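Long-range contacts in polymerase X (PDB 2W9M), which probably extends DNA strands from deoxyribonucleoside triphosphates as a magnesium-dependent family X DNA polymerase that also carries a zinc-binding PHP domain: residues A[297-303]-A[312-318]; A[358-364]-A[395-401]. One frame throughout, in Å; residues are numbered along the deposited sequence.

Interaction 1 (A[297-303]-A[312-318]); sequences PFRPAEY and WQTLPDP
Residues 297-303 run extended through Pro300, then make a 3-10 turn at 301-302, closed by Tyr303 N to Pro300 O at 2.8 Å. Residues 312-314 have helical backbone angles, Leu315 to Asp317 extended ones. CA atoms come closest at Tyr303-Trp312 (6.0 Å) and Pro300-Pro318 (7.1 Å). Both segments lie in the irregular connection between helix 287-293 of the thumb region and strand 329-333 of the PHP domain, as structural packing away from the zinc sites. Trp312, chi1 p, lays its indole against residues 297-300, with CH2 3.1 Å from Phe298 O and CZ3 3.7 Å from Pro300 CD. Arg299, with an all-trans side chain, stacks its guanidinium on the indole (centres 4.2 Å apart, planes at 8°), its CD 3.6 Å from the five-membered ring's centroid. Arg299 NE donates to Tyr303 O (2.9 Å); NH2 forms a salt bridge with Asp309. Tyr303, chi1 m, receives Leu315 CD1 over one ring face (3.5 Å from CE2), and its OH donates to Pro316 O (2.9 Å). Pro300 CG meets Pro318 CG at 3.6 Å. The segments share no backbone-to-backbone bond, and their one hydrogen bond runs from side chain to carbonyl, consistent with a linker ordered chiefly by side chains.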
ATOM      1  N   PRO A 297      29.067 -15.441  -8.136  1.00 49.46           N
ATOM      2  CA  PRO A 297      27.706 -15.867  -8.486  1.00 44.35           C
ATOM      3  C   PRO A 297      26.807 -14.653  -8.679  1.00 45.02           C
ATOM      4  O   PRO A 297      26.884 -13.709  -7.893  1.00 50.79           O
ATOM      5  CB  PRO A 297      27.263 -16.646  -7.245  1.00 34.04           C
ATOM      6  CG  PRO A 297      28.126 -16.091  -6.137  1.00 49.48           C
ATOM      7  CD  PRO A 297      29.453 -15.912  -6.797  1.00 39.07           C
ATOM      8  N   PHE A 298      25.970 -14.670  -9.712  1.00 47.11           N
ATOM      9  CA  PHE A 298      25.078 -13.549  -9.968  1.00 40.84           C
ATOM     10  C   PHE A 298      24.118 -13.368  -8.805  1.00 43.16           C
ATOM     11  O   PHE A 298      23.490 -14.328  -8.358  1.00 46.65           O
ATOM     12  CB  PHE A 298      24.292 -13.752 -11.264  1.00 41.47           C
ATOM     13  CG  PHE A 298      23.499 -12.548 -11.684  1.00 40.27           C
ATOM     14  CD1 PHE A 298      24.033 -11.620 -12.562  1.00 46.15           C
ATOM     15  CD2 PHE A 298      22.221 -12.340 -11.198  1.00 54.24           C
ATOM     16  CE1 PHE A 298      23.308 -10.505 -12.951  1.00 51.13           C
ATOM     17  CE2 PHE A 298      21.488 -11.229 -11.586  1.00 50.32           C
ATOM     18  CZ  PHE A 298      22.034 -10.311 -12.460  1.00 41.51           C
ATOM     19  N   ARG A 299      24.018 -12.136  -8.317  1.00 41.36           N
ATOM     20  CA  ARG A 299      23.146 -11.813  -7.190  1.00 39.79           C
ATOM     21  C   ARG A 299      21.996 -10.923  -7.654  1.00 40.84           C
ATOM     22  O   ARG A 299      22.194  -9.739  -7.941  1.00 35.06           O
ATOM     23  CB  ARG A 299      23.947 -11.126  -6.079  1.00 31.15           C
ATOM     24  CG  ARG A 299      23.154 -10.767  -4.834  1.00 32.86           C
ATOM     25  CD  ARG A 299      24.089 -10.302  -3.720  1.00 33.27           C
ATOM     26  NE  ARG A 299      23.373  -9.881  -2.518  1.00 37.04           N
ATOM     27  CZ  ARG A 299      23.965  -9.431  -1.413  1.00 41.36           C
ATOM     28  NH1 ARG A 299      25.286  -9.344  -1.355  1.00 45.28           N
ATOM     29  NH2 ARG A 299      23.239  -9.067  -0.365  1.00 41.23           N
ATOM     30  N   PRO A 300      20.784 -11.498  -7.733  1.00 47.59           N
ATOM     31  CA  PRO A 300      19.593 -10.810  -8.252  1.00 41.25           C
ATOM     32  C   PRO A 300      19.292  -9.525  -7.482  1.00 39.49           C
ATOM     33  O   PRO A 300      19.473  -9.490  -6.265  1.00 38.23           O
ATOM     34  CB  PRO A 300      18.472 -11.833  -8.030  1.00 38.59           C
ATOM     35  CG  PRO A 300      19.166 -13.152  -7.938  1.00 48.46           C
ATOM     36  CD  PRO A 300      20.482 -12.868  -7.285  1.00 41.55           C
ATOM     37  N   ALA A 301      18.835  -8.491  -8.183  1.00 41.43           N
ATOM     38  CA  ALA A 301      18.554  -7.199  -7.559  1.00 42.00           C
ATOM     39  C   ALA A 301      17.594  -7.320  -6.379  1.00 42.37           C
ATOM     40  O   ALA A 301      17.618  -6.491  -5.468  1.00 36.27           O
ATOM     41  CB  ALA A 301      18.011  -6.212  -8.589  1.00 36.82           C
ATOM     42  N   GLU A 302      16.753  -8.350  -6.400  1.00 39.27           N
ATOM     43  CA  GLU A 302      15.807  -8.582  -5.314  1.00 34.45           C
ATOM     44  C   GLU A 302      16.521  -8.886  -4.002  1.00 38.05           C
ATOM     45  O   GLU A 302      15.973  -8.647  -2.926  1.00 36.45           O
ATOM     46  CB  GLU A 302      14.865  -9.744  -5.641  1.00 37.07           C
ATOM     47  CG  GLU A 302      13.990  -9.542  -6.862  1.00 49.74           C
ATOM     48  CD  GLU A 302      14.516 -10.265  -8.086  1.00 66.16           C
ATOM     49  OE1 GLU A 302      15.751 -10.301  -8.276  1.00 68.69           O
ATOM     50  OE2 GLU A 302      13.690 -10.800  -8.857  1.00 55.67           O
ATOM     51  N   TYR A 303      17.741  -9.416  -4.097  1.00 42.24           N
ATOM     52  CA  TYR A 303      18.473  -9.887  -2.921  1.00 36.18           C
ATOM     53  C   TYR A 303      19.661  -9.009  -2.525  1.00 34.46           C
ATOM     54  O   TYR A 303      20.582  -9.479  -1.857  1.00 44.91           O
ATOM     55  CB  TYR A 303      18.965 -11.319  -3.139  1.00 29.53           C
ATOM     56  CG  TYR A 303      17.870 -12.324  -3.411  1.00 36.72           C
ATOM     57  CD1 TYR A 303      18.088 -13.405  -4.258  1.00 37.49           C
ATOM     58  CD2 TYR A 303      16.618 -12.193  -2.825  1.00 39.58           C
ATOM     59  CE1 TYR A 303      17.090 -14.330  -4.504  1.00 35.76           C
ATOM     60  CE2 TYR A 303      15.611 -13.113  -3.069  1.00 30.21           C
ATOM     61  CZ  TYR A 303      15.851 -14.175  -3.908  1.00 36.00           C
ATOM     62  OH  TYR A 303      14.849 -15.084  -4.148  1.00 35.42           O
ATOM     63  N   TRP A 312      21.099 -14.904   0.991  1.00 42.50           N
ATOM     64  CA  TRP A 312      20.562 -14.870  -0.372  1.00 34.35           C
ATOM     65  C   TRP A 312      20.796 -16.087  -1.280  1.00 31.68           C
ATOM     66  O   TRP A 312      20.063 -16.263  -2.256  1.00 40.01           O
ATOM     67  CB  TRP A 312      20.946 -13.565  -1.085  1.00 37.70           C
ATOM     68  CG  TRP A 312      22.311 -13.554  -1.685  1.00 32.60           C
ATOM     69  CD1 TRP A 312      23.453 -13.069  -1.119  1.00 38.99           C
ATOM     70  CD2 TRP A 312      22.678 -14.033  -2.983  1.00 35.61           C
ATOM     71  NE1 TRP A 312      24.511 -13.223  -1.979  1.00 42.40           N
ATOM     72  CE2 TRP A 312      24.063 -13.815  -3.133  1.00 44.11           C
ATOM     73  CE3 TRP A 312      21.972 -14.634  -4.030  1.00 35.10           C
ATOM     74  CZ2 TRP A 312      24.757 -14.174  -4.286  1.00 38.94           C
ATOM     75  CZ3 TRP A 312      22.659 -14.987  -5.176  1.00 41.13           C
ATOM     76  CH2 TRP A 312      24.039 -14.757  -5.295  1.00 53.47           C
ATOM     77  N   GLN A 313      21.789 -16.923  -0.973  1.00 48.51           N
ATOM     78  CA  GLN A 313      22.060 -18.117  -1.787  1.00 44.18           C
ATOM     79  C   GLN A 313      21.188 -19.304  -1.361  1.00 45.39           C
ATOM     80  O   GLN A 313      21.182 -20.359  -2.001  1.00 46.06           O
ATOM     81  CB  GLN A 313      23.542 -18.482  -1.742  1.00 45.23           C
ATOM     82  CG  GLN A 313      24.454 -17.300  -2.018  1.00 54.18           C
ATOM     83  CD  GLN A 313      25.798 -17.709  -2.584  1.00 60.89           C
ATOM     84  OE1 GLN A 313      25.890 -18.644  -3.382  1.00 63.22           O
ATOM     85  NE2 GLN A 313      26.849 -16.998  -2.186  1.00 55.06           N
ATOM     86  N   THR A 314      20.446 -19.103  -0.278  1.00 38.55           N
ATOM     87  CA  THR A 314      19.474 -20.069   0.216  1.00 31.74           C
ATOM     88  C   THR A 314      18.123 -19.877  -0.475  1.00 36.62           C
ATOM     89  O   THR A 314      17.299 -20.790  -0.527  1.00 35.94           O
ATOM     90  CB  THR A 314      19.285 -19.892   1.734  1.00 40.79           C
ATOM     91  OG1 THR A 314      20.404 -20.465   2.420  1.00 50.05           O
ATOM     92  CG2 THR A 314      18.012 -20.561   2.209  1.00 51.74           C
ATOM     93  N   LEU A 315      17.912 -18.682  -1.018  1.00 35.41           N
ATOM     94  CA  LEU A 315      16.623 -18.304  -1.588  1.00 32.87           C
ATOM     95  C   LEU A 315      16.464 -18.745  -3.040  1.00 37.96           C
ATOM     96  O   LEU A 315      17.456 -18.955  -3.747  1.00 43.33           O
ATOM     97  CB  LEU A 315      16.427 -16.791  -1.470  1.00 33.02           C
ATOM     98  CG  LEU A 315      16.606 -16.244  -0.056  1.00 31.39           C
ATOM     99  CD1 LEU A 315      16.535 -14.729  -0.057  1.00 30.99           C
ATOM    100  CD2 LEU A 315      15.564 -16.838   0.878  1.00 20.53           C
ATOM    101  N   PRO A 316      15.207 -18.877  -3.492  1.00 38.45           N
ATOM    102  CA  PRO A 316      14.867 -19.366  -4.835  1.00 36.01           C
ATOM    103  C   PRO A 316      15.436 -18.501  -5.953  1.00 43.82           C
ATOM    104  O   PRO A 316      15.703 -17.313  -5.760  1.00 35.66           O
ATOM    105  CB  PRO A 316      13.335 -19.292  -4.856  1.00 22.65           C
ATOM    106  CG  PRO A 316      12.932 -19.334  -3.433  1.00 28.60           C
ATOM    107  CD  PRO A 316      14.002 -18.603  -2.689  1.00 34.25           C
ATOM    108  N   ASP A 317      15.623 -19.114  -7.117  1.00 38.97           N
ATOM    109  CA  ASP A 317      15.993 -18.394  -8.326  1.00 37.15           C
ATOM    110  C   ASP A 317      14.846 -17.453  -8.666  1.00 41.71           C
ATOM    111  O   ASP A 317      13.681 -17.799  -8.479  1.00 37.50           O
ATOM    112  CB  ASP A 317      16.240 -19.393  -9.467  1.00 60.10           C
ATOM    113  CG  ASP A 317      16.643 -18.723 -10.770  1.00 61.19           C
ATOM    114  OD1 ASP A 317      15.797 -18.034 -11.379  1.00 57.73           O
ATOM    115  OD2 ASP A 317      17.801 -18.912 -11.201  1.00 70.25           O
ATOM    116  N   PRO A 318      15.171 -16.248  -9.149  1.00 38.07           N
ATOM    117  CA  PRO A 318      14.145 -15.258  -9.486  1.00 40.70           C
ATOM    118  C   PRO A 318      13.007 -15.840 -10.325  1.00 37.13           C
ATOM    119  O   PRO A 318      11.849 -15.467 -10.127  1.00 44.66           O
ATOM    120  CB  PRO A 318      14.926 -14.221 -10.291  1.00 40.03           C
ATOM    121  CG  PRO A 318      16.299 -14.290  -9.726  1.00 40.73           C
ATOM    122  CD  PRO A 318      16.531 -15.732  -9.372  1.00 36.90           C
TER

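Interaction 2 (A[358-364]-A[395-401]). With ZN (zinc ion), chain C; ZN (zinc ion), chain D; ZN (zinc ion), chain E.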
ATOM      1  N   PHE A 358     -10.492 -14.570 -10.051  1.00 24.99           N
ATOM      2  CA  PHE A 358     -11.669 -14.278  -9.234  1.00 32.72           C
ATOM      3  C   PHE A 358     -11.448 -13.137  -8.239  1.00 28.74           C
ATOM      4  O   PHE A 358     -10.312 -12.793  -7.911  1.00 30.93           O
ATOM      5  CB  PHE A 358     -12.176 -15.545  -8.521  1.00 27.19           C
ATOM      6  CG  PHE A 358     -11.271 -16.037  -7.422  1.00 27.67           C
ATOM      7  CD1 PHE A 358     -10.178 -16.841  -7.709  1.00 29.14           C
ATOM      8  CD2 PHE A 358     -11.521 -15.707  -6.098  1.00 31.30           C
ATOM      9  CE1 PHE A 358      -9.345 -17.300  -6.697  1.00 21.88           C
ATOM     10  CE2 PHE A 358     -10.693 -16.162  -5.082  1.00 21.88           C
ATOM     11  CZ  PHE A 358      -9.604 -16.956  -5.384  1.00 24.84           C
ATOM     12  N   LEU A 359     -12.549 -12.552  -7.774  1.00 38.53           N
ATOM     13  CA  LEU A 359     -12.500 -11.412  -6.863  1.00 31.06           C
ATOM     14  C   LEU A 359     -12.904 -11.806  -5.453  1.00 35.61           C
ATOM     15  O   LEU A 359     -13.876 -12.527  -5.251  1.00 34.82           O
ATOM     16  CB  LEU A 359     -13.420 -10.291  -7.351  1.00 29.07           C
ATOM     17  CG  LEU A 359     -13.602  -9.093  -6.413  1.00 27.88           C
ATOM     18  CD1 LEU A 359     -12.411  -8.144  -6.488  1.00 19.58           C
ATOM     19  CD2 LEU A 359     -14.886  -8.354  -6.745  1.00 29.48           C
ATOM     20  N   GLY A 360     -12.152 -11.315  -4.478  1.00 40.58           N
ATOM     21  CA  GLY A 360     -12.476 -11.528  -3.084  1.00 28.19           C
ATOM     22  C   GLY A 360     -13.060 -10.282  -2.451  1.00 33.25           C
ATOM     23  O   GLY A 360     -12.373  -9.282  -2.244  1.00 36.68           O
ATOM     24  N   THR A 361     -14.348 -10.348  -2.154  1.00 33.22           N
ATOM     25  CA  THR A 361     -15.055  -9.280  -1.464  1.00 30.21           C
ATOM     26  C   THR A 361     -14.602  -9.204  -0.010  1.00 30.59           C
ATOM     27  O   THR A 361     -14.321 -10.231   0.602  1.00 36.91           O
ATOM     28  CB  THR A 361     -16.575  -9.544  -1.527  1.00 33.68           C
ATOM     29  OG1 THR A 361     -17.097  -8.992  -2.742  1.00 31.54           O
ATOM     30  CG2 THR A 361     -17.290  -8.930  -0.334  1.00 49.89           C
ATOM     31  N   ALA A 362     -14.523  -7.995   0.542  1.00 26.40           N
ATOM     32  CA  ALA A 362     -14.084  -7.819   1.929  1.00 23.11           C
ATOM     33  C   ALA A 362     -14.273  -6.397   2.458  1.00 26.53           C
ATOM     34  O   ALA A 362     -13.303  -5.713   2.782  1.00 31.87           O
ATOM     35  CB  ALA A 362     -12.630  -8.251   2.084  1.00 22.37           C
ATOM     36  N   ASP A 363     -15.524  -5.961   2.556  1.00 26.08           N
ATOM     37  CA  ASP A 363     -15.835  -4.631   3.074  1.00 25.41           C
ATOM     38  C   ASP A 363     -15.783  -4.616   4.602  1.00 22.65           C
ATOM     39  O   ASP A 363     -15.826  -5.670   5.237  1.00 22.69           O
ATOM     40  CB  ASP A 363     -17.203  -4.168   2.554  1.00 31.38           C
ATOM     41  CG  ASP A 363     -17.155  -3.738   1.092  1.00 33.14           C
ATOM     42  OD1 ASP A 363     -16.442  -2.760   0.784  1.00 38.21           O
ATOM     43  OD2 ASP A 363     -17.819  -4.377   0.250  1.00 28.09           O
ATOM     44  N   HIS A 364     -15.671  -3.428   5.192  1.00 19.60           N
ATOM     45  CA  HIS A 364     -15.556  -3.317   6.642  1.00 19.64           C
ATOM     46  C   HIS A 364     -16.852  -3.703   7.332  1.00 28.66           C
ATOM     47  O   HIS A 364     -17.895  -3.849   6.691  1.00 28.89           O
ATOM     48  CB  HIS A 364     -15.191  -1.895   7.066  1.00 28.15           C
ATOM     49  CG  HIS A 364     -13.997  -1.343   6.364  1.00 28.16           C
ATOM     50  ND1 HIS A 364     -12.713  -1.522   6.830  1.00 30.22           N
ATOM     51  CD2 HIS A 364     -13.892  -0.612   5.232  1.00 29.15           C
ATOM     52  CE1 HIS A 364     -11.867  -0.928   6.008  1.00 28.37           C
ATOM     53  NE2 HIS A 364     -12.556  -0.371   5.030  1.00 32.60           N
ATOM     54  N   PRO A 395     -16.995 -14.431 -11.261  1.00 34.49           N
ATOM     55  CA  PRO A 395     -16.234 -15.250 -10.311  1.00 33.81           C
ATOM     56  C   PRO A 395     -15.941 -14.483  -9.026  1.00 34.11           C
ATOM     57  O   PRO A 395     -14.967 -13.733  -8.978  1.00 36.58           O
ATOM     58  CB  PRO A 395     -14.918 -15.531 -11.058  1.00 23.90           C
ATOM     59  CG  PRO A 395     -15.077 -14.917 -12.440  1.00 36.85           C
ATOM     60  CD  PRO A 395     -16.127 -13.869 -12.307  1.00 38.66           C
ATOM     61  N   ILE A 396     -16.770 -14.676  -8.002  1.00 34.83           N
ATOM     62  CA  ILE A 396     -16.636 -13.943  -6.749  1.00 28.64           C
ATOM     63  C   ILE A 396     -16.652 -14.867  -5.530  1.00 35.94           C
ATOM     64  O   ILE A 396     -17.344 -15.886  -5.510  1.00 32.96           O
ATOM     65  CB  ILE A 396     -17.758 -12.886  -6.579  1.00 33.26           C
ATOM     66  CG1 ILE A 396     -17.860 -11.999  -7.818  1.00 35.42           C
ATOM     67  CG2 ILE A 396     -17.516 -12.034  -5.340  1.00 27.94           C
ATOM     68  CD1 ILE A 396     -18.942 -10.950  -7.719  1.00 29.20           C
ATOM     69  N   VAL A 397     -15.878 -14.491  -4.518  1.00 42.93           N
ATOM     70  CA  VAL A 397     -15.869 -15.171  -3.232  1.00 30.61           C
ATOM     71  C   VAL A 397     -16.224 -14.132  -2.164  1.00 32.10           C
ATOM     72  O   VAL A 397     -15.603 -13.077  -2.086  1.00 37.97           O
ATOM     73  CB  VAL A 397     -14.485 -15.800  -2.955  1.00 29.79           C
ATOM     74  CG1 VAL A 397     -14.309 -16.098  -1.483  1.00 31.81           C
ATOM     75  CG2 VAL A 397     -14.299 -17.064  -3.785  1.00 26.56           C
ATOM     76  N   ALA A 398     -17.242 -14.414  -1.358  1.00 32.02           N
ATOM     77  CA  ALA A 398     -17.742 -13.426  -0.407  1.00 27.77           C
ATOM     78  C   ALA A 398     -16.962 -13.434   0.896  1.00 27.22           C
ATOM     79  O   ALA A 398     -16.816 -14.468   1.547  1.00 30.21           O
ATOM     80  CB  ALA A 398     -19.222 -13.641  -0.138  1.00 26.38           C
ATOM     81  N   GLY A 399     -16.466 -12.270   1.280  1.00 26.25           N
ATOM     82  CA  GLY A 399     -15.759 -12.148   2.536  1.00 28.74           C
ATOM     83  C   GLY A 399     -16.125 -10.878   3.270  1.00 29.36           C
ATOM     84  O   GLY A 399     -17.031 -10.143   2.870  1.00 30.95           O
ATOM     85  N   SER A 400     -15.413 -10.623   4.359  1.00 21.79           N
ATOM     86  CA  SER A 400     -15.600  -9.402   5.122  1.00 20.64           C
ATOM     87  C   SER A 400     -14.308  -9.079   5.850  1.00 23.47           C
ATOM     88  O   SER A 400     -13.581  -9.982   6.253  1.00 27.77           O
ATOM     89  CB  SER A 400     -16.745  -9.575   6.122  1.00 17.57           C
ATOM     90  OG  SER A 400     -16.808  -8.481   7.019  1.00 32.93           O
ATOM     91  N   GLU A 401     -14.006  -7.796   6.006  1.00 29.34           N
ATOM     92  CA  GLU A 401     -12.885  -7.411   6.851  1.00 21.06           C
ATOM     93  C   GLU A 401     -13.412  -7.098   8.241  1.00 19.68           C
ATOM     94  O   GLU A 401     -13.815  -5.971   8.521  1.00 29.93           O
ATOM     95  CB  GLU A 401     -12.120  -6.215   6.288  1.00 21.14           C
ATOM     96  CG  GLU A 401     -10.837  -5.948   7.055  1.00 19.16           C
ATOM     97  CD  GLU A 401     -10.066  -4.760   6.536  1.00 31.51           C
ATOM     98  OE1 GLU A 401     -10.517  -4.150   5.542  1.00 22.39           O
ATOM     99  OE2 GLU A 401      -9.005  -4.442   7.130  1.00 31.18           O
TER
HETATM  100 ZN    ZN C1565     -11.395   0.846   3.833  1.00 34.74          ZN
HETATM  101 ZN    ZN D1566      -9.177  -3.360   3.949  1.00 24.88          ZN
HETATM  102 ZN    ZN E1567      -8.022  -2.649   6.599  1.00 27.67          ZN
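This is a buried pairing of neighbouring parallel strands, 358-364 and 396-403, in the PHP domain's seven-stranded parallel sheet. Three hydrogen bonds set the register: Leu359 N to Pro395 O (2.9 Å), Val397 N to Leu359 O (2.9 Å) and Thr361 N to Val397 O (3.0 Å). Beyond Thr361 the pairing is irregular, but Glu401 N reaches Asp363 O (2.9 Å). The strands belong to a beta-alpha-beta unit of the distorted (βα)7 barrel of PHP domains, helix 376-391 making the crossover and packing on Thr361, Ile396 and Ala398. Val397, on the same face as Glu401 and opposite Ile396, has CG2 3.9 Å from Phe358 CD2; both residues touch helix 549-561. At the strands' C-terminal ends, as in trinuclear PHP centres, His364 NE2 binds the zinc of chain C at 2.1 Å, with Asp339 and His518. Glu401 bridges the other two: OE1 to the chain D zinc (2.2 Å), with His332, His334 and Asp516, and OE2 to the chain E zinc (2.1 Å), with His428 and His456; the carboxylate also has Ser426 as polar partner.

Overall arrangement
From the N terminus, the contacts come in series along the chain, neither nesting nor crossing. Interaction 1 closes a short loop, with eight residues between its segments and no helix or strand among them, in the connection from helix 287-293 to strand 329-333. That connection leads from the polymerase thumb region to the first strand of the PHP barrel. Interaction 2 closes a longer loop of 30 intervening residues, which includes helix 376-391, and joins the second and third strands of that barrel. Their centres are 35 Å apart and their nearest atoms about 22 Å; Glu302 of interaction 1 nevertheless reaches Arg534 on helix 526-535, which follows the barrel's seventh strand.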